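Local coordinates for protein light Chain (Clostridium botulinum, PDB 6BVD) that acts as the zinc-dependent protease domain of a mosaic botulinum neurotoxin and, like its relatives, probably cleaves a SNARE protein to block neurotransmitter release, at residues V5-F10 and F39-N44; S214-I219 and G404-S409. One frame throughout, in Å; residues are numbered along the deposited sequence.

Contact 1. Residues V5-F10 and F39-N44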
# COMPACT_ATOMS: atom_id res chain seq x y z
N VAL A 5 -13.99 2.48 4.15
CA VAL A 5 -14.40 2.67 2.77
C VAL A 5 -13.43 2.00 1.79
O VAL A 5 -12.30 1.63 2.13
CB VAL A 5 -14.53 4.17 2.44
CG1 VAL A 5 -15.21 4.88 3.58
CG2 VAL A 5 -13.18 4.79 2.15
N VAL A 6 -13.91 1.84 0.57
CA VAL A 6 -13.14 1.33 -0.54
C VAL A 6 -12.53 2.47 -1.36
O VAL A 6 -13.23 3.40 -1.78
CB VAL A 6 -14.04 0.46 -1.44
CG1 VAL A 6 -13.31 0.06 -2.72
CG2 VAL A 6 -14.55 -0.76 -0.66
N ILE A 7 -11.21 2.42 -1.57
CA ILE A 7 -10.54 3.39 -2.43
C ILE A 7 -10.41 2.81 -3.83
O ILE A 7 -9.85 1.73 -4.00
CB ILE A 7 -9.15 3.77 -1.85
CG1 ILE A 7 -9.29 4.34 -0.42
CG2 ILE A 7 -8.46 4.74 -2.76
CD1 ILE A 7 -10.24 5.57 -0.31
N ASN A 8 -10.98 3.48 -4.85
CA ASN A 8 -10.88 2.98 -6.23
C ASN A 8 -9.61 3.42 -6.96
O ASN A 8 -9.12 4.49 -6.69
CB ASN A 8 -12.11 3.47 -7.02
CG ASN A 8 -13.40 3.04 -6.38
OD1 ASN A 8 -13.60 1.86 -6.13
ND2 ASN A 8 -14.27 3.98 -6.09
N SER A 9 -9.12 2.62 -7.91
CA SER A 9 -8.02 3.01 -8.81
C SER A 9 -8.51 3.15 -10.27
O SER A 9 -9.51 2.55 -10.67
CB SER A 9 -6.87 1.99 -8.75
OG SER A 9 -6.18 2.09 -7.50
N PHE A 10 -7.82 3.99 -11.04
CA PHE A 10 -8.15 4.33 -12.42
C PHE A 10 -6.94 5.02 -13.04
O PHE A 10 -6.11 5.60 -12.32
CB PHE A 10 -9.40 5.25 -12.51
CG PHE A 10 -9.69 6.02 -11.23
CD1 PHE A 10 -8.80 6.97 -10.74
CD2 PHE A 10 -10.84 5.75 -10.49
CE1 PHE A 10 -9.05 7.67 -9.56
CE2 PHE A 10 -11.11 6.44 -9.30
CZ PHE A 10 -10.22 7.41 -8.83
N PHE A 39 -13.48 11.16 -11.68
CA PHE A 39 -13.01 9.86 -11.16
C PHE A 39 -13.46 9.71 -9.70
O PHE A 39 -13.18 10.57 -8.88
CB PHE A 39 -11.48 9.76 -11.33
CG PHE A 39 -11.01 9.96 -12.75
CD1 PHE A 39 -10.67 8.88 -13.55
CD2 PHE A 39 -10.94 11.23 -13.31
CE1 PHE A 39 -10.23 9.06 -14.83
CE2 PHE A 39 -10.54 11.42 -14.59
CZ PHE A 39 -10.18 10.33 -15.38
N GLN A 40 -14.25 8.68 -9.41
CA GLN A 40 -14.85 8.55 -8.10
C GLN A 40 -13.89 7.78 -7.22
O GLN A 40 -13.86 6.55 -7.23
CB GLN A 40 -16.21 7.82 -8.12
CG GLN A 40 -17.00 8.11 -6.85
CD GLN A 40 -18.36 7.47 -6.79
OE1 GLN A 40 -19.10 7.69 -5.82
NE2 GLN A 40 -18.72 6.69 -7.81
N ILE A 41 -13.07 8.52 -6.50
CA ILE A 41 -12.01 7.91 -5.67
C ILE A 41 -12.58 7.09 -4.51
O ILE A 41 -11.97 6.09 -4.05
CB ILE A 41 -11.02 9.08 -5.17
CG1 ILE A 41 -9.88 8.48 -4.34
CG2 ILE A 41 -11.78 10.14 -4.43
CD1 ILE A 41 -8.82 7.90 -5.19
N MET A 42 -13.74 7.50 -4.00
CA MET A 42 -14.46 6.72 -2.98
C MET A 42 -15.89 7.12 -3.09
O MET A 42 -16.17 8.17 -3.71
CB MET A 42 -13.93 6.95 -1.53
CG MET A 42 -13.87 8.45 -1.12
SD MET A 42 -13.54 8.69 0.68
CE MET A 42 -15.16 8.36 1.32
N ASP A 43 -16.82 6.36 -2.50
CA ASP A 43 -18.25 6.72 -2.59
C ASP A 43 -18.49 8.20 -2.22
O ASP A 43 -18.13 8.65 -1.12
CB ASP A 43 -19.10 5.85 -1.67
CG ASP A 43 -19.31 4.43 -2.21
OD1 ASP A 43 -19.03 4.15 -3.39
OD2 ASP A 43 -19.80 3.60 -1.43
N ASN A 44 -19.15 8.93 -3.14
CA ASN A 44 -19.53 10.33 -3.01
C ASN A 44 -18.36 11.33 -3.13
O ASN A 44 -18.53 12.50 -2.85
CB ASN A 44 -20.29 10.60 -1.68
CG ASN A 44 -21.64 9.88 -1.62
OD1 ASN A 44 -22.28 9.70 -2.65
ND2 ASN A 44 -22.06 9.44 -0.43
O HOH W 1 -15.79 3.76 -1.92

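Contact 2. Residues S214-I219 and G404-S409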
# COMPACT_ATOMS: atom_id res chain seq x y z
N SER A 214 19.19 22.54 18.38
CA SER A 214 19.43 23.08 17.05
C SER A 214 18.15 23.05 16.20
O SER A 214 17.38 22.09 16.27
CB SER A 214 20.56 22.32 16.35
OG SER A 214 20.19 20.97 16.11
N PRO A 215 17.95 24.10 15.39
CA PRO A 215 16.76 24.24 14.54
C PRO A 215 16.90 23.45 13.26
O PRO A 215 17.99 23.24 12.75
CB PRO A 215 16.70 25.74 14.27
CG PRO A 215 18.14 26.20 14.34
CD PRO A 215 18.92 25.19 15.15
N SER A 216 15.76 22.98 12.75
CA SER A 216 15.77 22.21 11.53
C SER A 216 14.42 22.42 10.85
O SER A 216 13.43 22.66 11.53
CB SER A 216 16.00 20.74 11.86
OG SER A 216 17.28 20.53 12.40
N LEU A 217 14.39 22.31 9.53
CA LEU A 217 13.16 22.39 8.76
C LEU A 217 12.61 20.97 8.47
O LEU A 217 13.38 20.04 8.24
CB LEU A 217 13.38 23.12 7.44
CG LEU A 217 13.58 24.64 7.54
CD1 LEU A 217 13.77 25.26 6.15
CD2 LEU A 217 12.40 25.29 8.27
N PHE A 218 11.29 20.83 8.52
CA PHE A 218 10.62 19.57 8.25
C PHE A 218 9.57 19.74 7.15
O PHE A 218 8.76 20.65 7.22
CB PHE A 218 9.98 19.03 9.53
CG PHE A 218 10.99 18.59 10.58
CD1 PHE A 218 11.54 19.54 11.44
CD2 PHE A 218 11.37 17.26 10.72
CE1 PHE A 218 12.49 19.17 12.42
CE2 PHE A 218 12.28 16.87 11.71
CZ PHE A 218 12.86 17.84 12.56
N ILE A 219 9.61 18.90 6.13
CA ILE A 219 8.62 19.01 5.06
C ILE A 219 7.29 18.38 5.55
O ILE A 219 7.28 17.42 6.34
CB ILE A 219 9.12 18.35 3.74
CG1 ILE A 219 8.25 18.77 2.53
CG2 ILE A 219 9.22 16.85 3.87
CD1 ILE A 219 8.43 20.23 2.13
N GLY A 404 12.85 11.29 8.45
CA GLY A 404 12.33 11.20 7.09
C GLY A 404 11.76 12.52 6.59
O GLY A 404 11.79 12.78 5.40
N GLN A 405 11.25 13.36 7.49
CA GLN A 405 10.73 14.67 7.09
C GLN A 405 11.79 15.78 7.21
O GLN A 405 11.61 16.88 6.69
CB GLN A 405 9.52 15.03 7.94
CG GLN A 405 8.33 14.06 7.76
CD GLN A 405 7.19 14.41 8.73
OE1 GLN A 405 6.91 13.68 9.67
NE2 GLN A 405 6.55 15.55 8.50
N ASN A 406 12.91 15.47 7.86
CA ASN A 406 13.95 16.49 8.07
C ASN A 406 14.71 16.82 6.77
O ASN A 406 15.41 15.97 6.24
CB ASN A 406 14.96 16.01 9.13
CG ASN A 406 15.85 17.16 9.64
OD1 ASN A 406 16.27 18.02 8.85
ND2 ASN A 406 16.13 17.17 10.93
N ILE A 407 14.59 18.05 6.27
CA ILE A 407 15.20 18.32 4.97
C ILE A 407 16.43 19.23 5.06
O ILE A 407 17.04 19.56 4.05
CB ILE A 407 14.15 18.95 4.00
CG1 ILE A 407 13.50 20.18 4.63
CG2 ILE A 407 13.09 17.89 3.65
CD1 ILE A 407 12.55 20.97 3.67
N GLY A 408 16.81 19.63 6.26
CA GLY A 408 17.98 20.48 6.40
C GLY A 408 17.86 21.49 7.53
O GLY A 408 16.82 21.60 8.16
N SER A 409 18.91 22.27 7.75
CA SER A 409 18.92 23.20 8.86
C SER A 409 18.03 24.44 8.61
O SER A 409 17.23 24.80 9.46
CB SER A 409 20.36 23.62 9.16
OG SER A 409 20.92 24.29 8.04

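Contact 1. Residues V5-F10 and F39-N44
Phe10 and Phe39 form the dense end of this contact. Phe39 sets its CB squarely over the centre of the Phe10 ring, 3.6 Å from the centroid, in a CH-pi contact, while the carbonyl O of Asn8 lies over the opposite face, displaced toward the rim. The two rings meet obliquely, with planes 56° apart, and Phe39 turns its edge at CD1 to Phe10 CG. At its own edge the Phe10 ring meets Gln40 O, 3.4 Å from CE2, and Ile41 CA; CZ also touches Ile41 CD1. A chi1 of 22°, off the staggered positions, sets Phe10 CG on the side of the 39-44 segment. Ile41 sends CD1 back toward the 5-10 segment, where it also touches Ile7 CG2, and Ile94 and Phe97 of helix 83-100 close over Ile41.

Two bonds from Asn8 tie the segments together: its backbone N gives a hydrogen bond to Ile41 O (2.9 Å), and its ND2 gives one to Gln40 O (2.8 Å, 163° at the hydrogen), an acceptor lying close to the amide plane.

Beyond them apolar contact is sparser: Val5 CG1 reaches Met42 CE at 4.1 Å and Ile7 CD1 meets Met42 CB, with helix 104-115 backing Val5 and Met42. The solvent side lies at Val6 and Asp43, both exposed. There the backbones are joined through a water, which donates to Val6 O at 2.6 Å and accepts from Asp43 N at 2.9 Å. An irregular N-terminal segment thus runs roughly antiparallel to the chain where it turns a corner at Ile41, after strand 36-40, packing the N-terminus onto the large mixed sheet of the clostridial neurotoxin zinc protease fold.

Contact 2. Residues S214-I219 and G404-S409
Ser216 meets the opposing segment through its CB, which lies 3.7 Å from Asn406 ND2. Leu217 is then held through both of its backbone polar atoms: its N donates to Gly408 O at 2.9 Å, nearly along the C=O axis, and its O accepts from Ile407 N at 3.1 Å. An Asx turn shapes the 404-409 segment here, with Asn406 OD1 taking the N-H of Gly408 at 3.1 Å. The backbone angles at Gly408 would press a CB against the carbonyl O of Ile407, which suits the position to glycine. Strand 406-408, short and weakly bonded, is an outermost strand of the chain's antiparallel five-stranded sheet, and 215-219 lies between it and strand 201-208.

Phe218 pairs with Asn406 as a non-hydrogen-bonded antiparallel pair, and their side chains share one face of the sheet. Asn406 CG, anti to its backbone N (chi1 -166°), comes over a face of the Phe218 ring, with amide and ring planes 50° apart and Asn406 ND2 3.7 Å from Phe218 CZ. Lys363 adds a cation-pi contact to the same ring.

Ile219 is gripped at both backbone ends by one residue. Its N donates to Gln405 O at 2.9 Å, and its O receives Gln405 NE2, also at 2.9 Å and almost straight (173°), in the plane of the Gln405 amide. The other end of that amide, OE1, accepts from Lys363 N and Asn394 ND2, fixing its rotation. The Ile219 side chain crosses that of Ile407 at about a right angle, Ile219 CB lying 4.0 Å from Ile407 CG2, and both rest on Phe376 of strand 373-377 and on Val427.

Contact 1 closes before contact 2 opens along the chain, and the two do not touch: their centres lie 34 Å apart and their nearest atoms about 21 Å. They belong to different sheets. Contact 1 lies on and just beyond strand 36-40 of the large mixed sheet, beside helices 83-100 and 104-115, whereas contact 2 lies at an edge of the antiparallel sheet, next to helix 411-419. Helix 222-237, with the zinc-binding His228 and His232, follows strand 215-219 in sequence. Contact 1 brings together nearby parts of the N-terminal region, and contact 2 joins segments 185 residues apart, binding a late part of the protease fold to its middle.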